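Local structure of inactive glucansucrase (Lactobacillus reuteri, 5JBD) at residues Q226-L239 and D283-Q295. The protein is an inactive member of the glucansucrase group, a large multidomain protein built around the TIM-barrel catalytic-type domain of glycosyl hydrolase family 70. Sequence-based numbering, arbitrary orientation.
Sequences QAGNNNSDNSPELL and DAADNIDADVLDQ. With CA (calcium ion), chain C.
The amide nitrogen NE2 of Gln226 is held by two carboxylates of helix 291-304. Its bond to Asp291 OD1, at 2.8 Å, is almost straight (177°) and uses the anti lone pair of that oxygen; the second, to Asp294 OD2, meets its acceptor from above the carboxylate plane. Both acceptors lie in or close to the amide plane, so the two N-H bonds are used together and the rotation of the amide is fixed. Gln226 gets there fully extended, CG anti to the backbone N (chi1 -173°), with its chain laid over Ala290 CB, 3.7 Å from Gln226 CD. Lys334 binds both Gln226 OE1 and Asp294 OD1, while Ser822 bridges Asp291 OD2 and Asp289 OD2. Asp289 OD1 in turn accepts from Asp291 N, a capping bond at the turn that leads into the helix.

At the other end, Ser235 OG donates to Asp286 O at 2.8 Å, approaching from above the carbonyl plane. One residue further along each segment, Asn287 ND2 gives a 3.0 Å bond to Pro236 O that lies in both the amide and the carbonyl plane. The side chains of Leu239 and Asn287 cross at about a right angle, with Leu239 CD1 3.4 Å from Asn287 OD1; the same methyl touches Ala284 CB.

Next to these bonds sits the calcium ion. Glu237 chelates it with its backbone O and with OE2, both at 2.3 Å, the side chain bending back at chi2 (61°) to do so, and Asn287 O binds at 2.4 Å. Asn220 is the outside polar partner of the Glu237 carboxylate. One water, Asp243 and Asn751 also bind the ion, and a second water links Glu237 OE2 to Asp289 N. The metal thus clamps the loop 226-239 to the segment following barrel strand 279-282, forming a calcium site within the family 70 TIM-barrel domain.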
# COMPACT_ATOMS: atom_id res chain seq x y z
N GLN A 226 -13.59 11.35 -12.49
CA GLN A 226 -12.77 12.55 -12.27
C GLN A 226 -13.59 13.83 -12.32
O GLN A 226 -13.41 14.72 -11.47
CB GLN A 226 -11.64 12.60 -13.31
CG GLN A 226 -10.60 13.70 -13.12
CD GLN A 226 -9.48 13.62 -14.15
OE1 GLN A 226 -9.53 12.79 -15.05
NE2 GLN A 226 -8.49 14.50 -14.03
N ALA A 227 -14.52 13.93 -13.28
CA ALA A 227 -15.37 15.11 -13.43
C ALA A 227 -16.67 15.07 -12.61
O ALA A 227 -17.47 15.98 -12.73
CB ALA A 227 -15.66 15.37 -14.90
N GLY A 228 -16.88 14.05 -11.78
CA GLY A 228 -18.08 13.94 -10.95
C GLY A 228 -19.36 13.60 -11.68
O GLY A 228 -20.45 13.85 -11.16
N ASN A 229 -19.27 13.03 -12.89
CA ASN A 229 -20.47 12.70 -13.66
C ASN A 229 -20.44 11.32 -14.33
O ASN A 229 -21.12 11.09 -15.32
CB ASN A 229 -20.74 13.81 -14.70
CG ASN A 229 -19.71 13.83 -15.82
OD1 ASN A 229 -18.69 13.15 -15.77
ND2 ASN A 229 -19.99 14.62 -16.85
N ASN A 230 -19.62 10.41 -13.82
CA ASN A 230 -19.56 9.05 -14.35
C ASN A 230 -18.96 8.14 -13.30
O ASN A 230 -17.75 7.85 -13.30
CB ASN A 230 -18.75 9.01 -15.65
CG ASN A 230 -18.61 7.60 -16.21
OD1 ASN A 230 -19.19 6.64 -15.68
ND2 ASN A 230 -17.82 7.47 -17.28
N ASN A 231 -19.82 7.69 -12.40
CA ASN A 231 -19.39 6.76 -11.36
C ASN A 231 -19.59 5.29 -11.75
O ASN A 231 -19.92 4.45 -10.92
CB ASN A 231 -20.12 7.02 -10.04
CG ASN A 231 -19.47 6.28 -8.89
OD1 ASN A 231 -18.27 6.05 -8.92
ND2 ASN A 231 -20.25 5.88 -7.90
N SER A 232 -19.34 4.96 -13.02
CA SER A 232 -19.51 3.58 -13.47
C SER A 232 -18.48 2.62 -12.83
O SER A 232 -18.77 1.43 -12.71
CB SER A 232 -19.47 3.50 -15.00
OG SER A 232 -18.28 4.04 -15.52
N ASP A 233 -17.32 3.15 -12.41
CA ASP A 233 -16.30 2.34 -11.73
C ASP A 233 -16.57 2.14 -10.24
O ASP A 233 -16.21 1.10 -9.67
CB ASP A 233 -14.92 2.98 -11.88
CG ASP A 233 -14.58 3.28 -13.30
OD1 ASP A 233 -14.45 2.32 -14.08
OD2 ASP A 233 -14.47 4.47 -13.65
N ASN A 234 -17.16 3.15 -9.61
CA ASN A 234 -17.39 3.16 -8.17
C ASN A 234 -16.14 2.82 -7.38
O ASN A 234 -16.20 2.00 -6.46
CB ASN A 234 -18.57 2.24 -7.81
CG ASN A 234 -19.10 2.48 -6.41
OD1 ASN A 234 -19.31 3.63 -6.00
ND2 ASN A 234 -19.33 1.40 -5.68
N SER A 235 -15.02 3.45 -7.73
CA SER A 235 -13.74 3.21 -7.04
C SER A 235 -13.62 4.13 -5.82
O SER A 235 -13.78 5.34 -5.96
CB SER A 235 -12.56 3.41 -7.98
OG SER A 235 -11.40 2.81 -7.43
N PRO A 236 -13.33 3.57 -4.62
CA PRO A 236 -13.43 4.37 -3.38
C PRO A 236 -12.27 5.33 -3.12
O PRO A 236 -11.12 5.06 -3.50
CB PRO A 236 -13.48 3.30 -2.29
CG PRO A 236 -12.69 2.16 -2.85
CD PRO A 236 -13.00 2.16 -4.33
N GLU A 237 -12.58 6.43 -2.46
CA GLU A 237 -11.57 7.40 -2.04
C GLU A 237 -10.66 6.84 -0.94
O GLU A 237 -9.45 7.12 -0.93
CB GLU A 237 -12.22 8.69 -1.53
CG GLU A 237 -11.24 9.81 -1.17
CD GLU A 237 -10.41 10.25 -2.35
OE1 GLU A 237 -11.03 10.67 -3.35
OE2 GLU A 237 -9.16 10.11 -2.32
N LEU A 238 -11.25 6.07 -0.02
CA LEU A 238 -10.56 5.68 1.22
C LEU A 238 -10.10 4.22 1.24
O LEU A 238 -10.87 3.31 0.86
CB LEU A 238 -11.48 5.94 2.42
CG LEU A 238 -12.05 7.37 2.53
CD1 LEU A 238 -13.00 7.49 3.71
CD2 LEU A 238 -10.94 8.41 2.63
N LEU A 239 -8.85 4.01 1.65
CA LEU A 239 -8.27 2.69 1.88
C LEU A 239 -7.90 2.51 3.36
O LEU A 239 -8.59 1.77 4.09
CB LEU A 239 -7.02 2.49 1.01
CG LEU A 239 -7.23 2.49 -0.50
CD1 LEU A 239 -5.89 2.39 -1.21
CD2 LEU A 239 -8.17 1.35 -0.92
N ASP A 283 1.16 4.02 -6.85
CA ASP A 283 0.38 3.28 -5.86
C ASP A 283 -1.03 3.83 -5.74
O ASP A 283 -1.24 5.05 -5.75
CB ASP A 283 1.05 3.39 -4.49
CG ASP A 283 0.35 2.56 -3.42
OD1 ASP A 283 0.30 1.31 -3.56
OD2 ASP A 283 -0.13 3.16 -2.45
N ALA A 284 -2.01 2.93 -5.65
CA ALA A 284 -3.42 3.31 -5.38
C ALA A 284 -3.98 4.31 -6.39
O ALA A 284 -4.72 5.25 -6.05
CB ALA A 284 -3.53 3.85 -3.94
N ALA A 285 -3.63 4.12 -7.66
CA ALA A 285 -4.05 5.04 -8.72
C ALA A 285 -5.57 5.09 -8.91
O ALA A 285 -6.05 6.07 -9.48
CB ALA A 285 -3.38 4.71 -10.03
N ASP A 286 -6.30 4.09 -8.41
CA ASP A 286 -7.76 4.11 -8.43
C ASP A 286 -8.40 4.81 -7.23
O ASP A 286 -9.63 4.91 -7.17
CB ASP A 286 -8.38 2.69 -8.52
CG ASP A 286 -7.85 1.84 -9.70
OD1 ASP A 286 -7.27 2.40 -10.65
OD2 ASP A 286 -8.05 0.60 -9.65
N ASN A 287 -7.60 5.27 -6.27
CA ASN A 287 -8.14 5.76 -5.00
C ASN A 287 -7.73 7.20 -4.68
O ASN A 287 -7.85 7.64 -3.55
CB ASN A 287 -7.69 4.82 -3.88
CG ASN A 287 -7.90 3.36 -4.23
OD1 ASN A 287 -6.93 2.66 -4.47
ND2 ASN A 287 -9.16 2.91 -4.29
N ILE A 288 -7.27 7.91 -5.71
CA ILE A 288 -6.82 9.29 -5.60
C ILE A 288 -7.49 10.09 -6.72
O ILE A 288 -7.75 9.55 -7.78
CB ILE A 288 -5.28 9.39 -5.69
CG1 ILE A 288 -4.74 8.84 -7.03
CG2 ILE A 288 -4.63 8.65 -4.53
CD1 ILE A 288 -3.23 8.68 -7.10
N ASP A 289 -7.76 11.36 -6.47
CA ASP A 289 -8.27 12.28 -7.49
C ASP A 289 -7.43 12.12 -8.76
O ASP A 289 -6.21 12.27 -8.74
CB ASP A 289 -8.24 13.73 -6.98
CG ASP A 289 -9.00 14.70 -7.88
OD1 ASP A 289 -8.88 14.62 -9.11
OD2 ASP A 289 -9.71 15.58 -7.35
N ALA A 290 -8.09 11.73 -9.86
CA ALA A 290 -7.38 11.43 -11.11
C ALA A 290 -6.64 12.61 -11.74
O ALA A 290 -5.79 12.40 -12.61
CB ALA A 290 -8.32 10.79 -12.14
N ASP A 291 -6.94 13.84 -11.30
CA ASP A 291 -6.15 15.02 -11.68
C ASP A 291 -4.65 14.77 -11.53
O ASP A 291 -3.87 15.25 -12.34
CB ASP A 291 -6.47 16.23 -10.80
CG ASP A 291 -7.87 16.75 -10.95
OD1 ASP A 291 -8.60 16.36 -11.90
OD2 ASP A 291 -8.25 17.58 -10.10
N VAL A 292 -4.25 14.04 -10.48
CA VAL A 292 -2.82 13.86 -10.19
C VAL A 292 -2.13 12.96 -11.22
O VAL A 292 -0.93 13.09 -11.44
CB VAL A 292 -2.54 13.38 -8.75
CG1 VAL A 292 -3.18 14.31 -7.73
CG2 VAL A 292 -2.96 11.93 -8.54
N LEU A 293 -2.90 12.10 -11.88
CA LEU A 293 -2.36 11.30 -12.99
C LEU A 293 -2.14 12.17 -14.23
O LEU A 293 -1.12 12.04 -14.89
CB LEU A 293 -3.26 10.10 -13.28
CG LEU A 293 -3.64 9.20 -12.10
CD1 LEU A 293 -4.66 8.17 -12.54
CD2 LEU A 293 -2.41 8.53 -11.51
N ASP A 294 -3.08 13.06 -14.53
CA ASP A 294 -2.90 14.05 -15.60
C ASP A 294 -1.66 14.91 -15.35
O ASP A 294 -0.84 15.12 -16.24
CB ASP A 294 -4.11 15.00 -15.69
CG ASP A 294 -5.36 14.33 -16.26
OD1 ASP A 294 -5.26 13.33 -17.00
OD2 ASP A 294 -6.46 14.84 -15.99
N GLN A 295 -1.53 15.38 -14.11
CA GLN A 295 -0.46 16.33 -13.73
C GLN A 295 0.91 15.69 -13.74
O GLN A 295 1.88 16.30 -14.20
CB GLN A 295 -0.79 16.95 -12.37
CG GLN A 295 -1.98 17.90 -12.51
CD GLN A 295 -2.77 18.14 -11.24
OE1 GLN A 295 -2.57 17.49 -10.20
NE2 GLN A 295 -3.73 19.06 -11.33
CA CA C . -7.71 8.59 -1.35
O HOH W 1 -7.90 12.22 -3.71
O HOH W 2 -5.92 10.20 -1.35